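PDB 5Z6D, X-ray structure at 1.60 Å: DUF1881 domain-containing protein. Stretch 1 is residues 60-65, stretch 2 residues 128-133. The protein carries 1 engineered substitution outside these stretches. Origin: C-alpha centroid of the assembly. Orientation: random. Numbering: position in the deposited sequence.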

# COMPACT_ATOMS: atom_id res chain seq x y z
N GLU A 60 5.79 9.02 5.03
CA GLU A 60 5.57 8.72 3.63
C GLU A 60 6.25 7.42 3.19
O GLU A 60 6.53 7.22 2.01
CB GLU A 60 6.06 9.90 2.78
CG GLU A 60 5.19 11.14 2.96
CD GLU A 60 5.65 12.33 2.15
OE1 GLU A 60 6.80 12.31 1.65
OE2 GLU A 60 4.86 13.29 2.00
N THR A 61 6.49 6.51 4.13
CA THR A 61 7.19 5.27 3.79
C THR A 61 6.35 4.31 2.96
O THR A 61 6.89 3.50 2.20
CB THR A 61 7.62 4.52 5.06
OG1 THR A 61 6.45 4.12 5.79
CG2 THR A 61 8.48 5.40 5.92
N GLY A 62 5.03 4.38 3.13
CA GLY A 62 4.12 3.44 2.49
C GLY A 62 4.05 2.09 3.20
O GLY A 62 3.39 1.17 2.71
N HIS A 63 4.69 1.96 4.34
CA HIS A 63 4.72 0.67 5.04
C HIS A 63 3.31 0.21 5.39
O HIS A 63 2.49 0.99 5.87
CB HIS A 63 5.57 0.75 6.30
CG HIS A 63 7.03 0.90 6.02
ND1 HIS A 63 7.95 1.19 7.01
CD2 HIS A 63 7.74 0.81 4.87
CE1 HIS A 63 9.16 1.27 6.47
NE2 HIS A 63 9.05 1.04 5.18
N TYR A 64 3.02 -1.06 5.16
CA TYR A 64 1.67 -1.52 5.44
C TYR A 64 1.63 -3.01 5.76
O TYR A 64 2.61 -3.73 5.52
CB TYR A 64 0.73 -1.23 4.25
CG TYR A 64 0.90 -2.18 3.08
CD1 TYR A 64 -0.02 -3.20 2.84
CD2 TYR A 64 1.99 -2.06 2.21
CE1 TYR A 64 0.14 -4.08 1.78
CE2 TYR A 64 2.15 -2.93 1.14
CZ TYR A 64 1.21 -3.93 0.93
OH TYR A 64 1.35 -4.80 -0.13
N ARG A 65 0.50 -3.44 6.30
CA ARG A 65 0.21 -4.86 6.48
C ARG A 65 -1.21 -5.12 6.03
O ARG A 65 -2.05 -4.22 6.10
CB ARG A 65 0.38 -5.28 7.93
CG ARG A 65 1.80 -5.18 8.44
CD ARG A 65 2.70 -6.25 7.87
NE ARG A 65 4.05 -6.12 8.40
CZ ARG A 65 4.50 -6.75 9.48
NH1 ARG A 65 3.71 -7.58 10.17
NH2 ARG A 65 5.75 -6.55 9.88
N ASP A 128 13.26 -4.59 0.73
CA ASP A 128 12.19 -5.40 0.16
C ASP A 128 10.79 -4.98 0.57
O ASP A 128 9.82 -5.62 0.18
CB ASP A 128 12.40 -6.87 0.54
CG ASP A 128 13.78 -7.37 0.16
OD1 ASP A 128 14.30 -6.96 -0.90
OD2 ASP A 128 14.35 -8.18 0.93
N GLU A 129 10.66 -3.92 1.36
CA GLU A 129 9.33 -3.52 1.82
C GLU A 129 8.59 -2.75 0.74
O GLU A 129 9.05 -1.71 0.28
CB GLU A 129 9.40 -2.67 3.09
CG GLU A 129 9.76 -3.46 4.33
CD GLU A 129 9.49 -2.70 5.61
OE1 GLU A 129 10.40 -1.97 6.07
OE2 GLU A 129 8.37 -2.82 6.15
N TYR A 130 7.44 -3.28 0.32
CA TYR A 130 6.58 -2.58 -0.63
C TYR A 130 5.92 -1.39 0.03
O TYR A 130 5.75 -1.34 1.25
CB TYR A 130 5.51 -3.52 -1.20
CG TYR A 130 5.96 -4.37 -2.36
CD1 TYR A 130 5.45 -4.15 -3.63
CD2 TYR A 130 6.89 -5.40 -2.19
CE1 TYR A 130 5.84 -4.93 -4.70
CE2 TYR A 130 7.29 -6.18 -3.26
CZ TYR A 130 6.76 -5.93 -4.51
OH TYR A 130 7.14 -6.68 -5.60
N GLY A 131 5.55 -0.40 -0.78
CA GLY A 131 4.78 0.71 -0.29
C GLY A 131 3.35 0.67 -0.80
O GLY A 131 3.12 0.43 -1.98
N LEU A 132 2.41 0.94 0.09
CA LEU A 132 1.00 0.99 -0.25
C LEU A 132 0.72 2.28 -1.01
O LEU A 132 0.92 3.37 -0.46
CB LEU A 132 0.15 0.90 1.02
CG LEU A 132 -1.36 1.01 0.81
CD1 LEU A 132 -1.92 -0.25 0.15
CD2 LEU A 132 -2.06 1.32 2.13
N VAL A 133 0.28 2.18 -2.26
CA VAL A 133 0.06 3.37 -3.08
C VAL A 133 -1.39 3.49 -3.56
O VAL A 133 -1.74 4.42 -4.31
CB VAL A 133 1.02 3.40 -4.31
CG1 VAL A 133 2.49 3.49 -3.87
CG2 VAL A 133 0.81 2.19 -5.22
O HOH W 1 5.19 -2.50 3.63

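Where two chain segments meet at a steep angle, a single backbone hydrogen bond may be accompanied by contacts of other kinds. The touching parts here run in directions 82° apart, and a single direct hydrogen bond joins them: Leu-132 N donates to Gly-62 O at 2.8 Å, nearly linear at 169°. The same acceptor receives a CA-H...O contact from Gly-131 CA at 3.3 Å, so one carbonyl serves two neighbouring donors. Water 1 extends the polar link, accepting from Tyr-64 N (3.0 Å) and donating to Tyr-130 O (2.7 Å), and thereby joins two backbone groups that do not meet directly.

The close approach leaves no room for a CB on Gly-62. Gly-62 CA and Gly-131 CA lie 4.0 Å apart, and a CB on Gly-62 would sit 2.9 Å from Gly-131 CA, a clash; the positive phi of Gly-62, 79°, also favours glycine.

Apolar packing centres on Tyr-64, whose CA-to-CB bond points toward the other stretch. Its CD2 lies 3.7 Å from Leu-132 CB, with Leu-132 CD1 over one ring face, while CE2 approaches Tyr-130 CB at 4.1 Å.

Proximity alone does not make a bond: His-63 NE2 and Glu-129 OE1 are 3.4 Å apart, but the carboxylate oxygen lies over the imidazole face, a poor angle for hydrogen bonding.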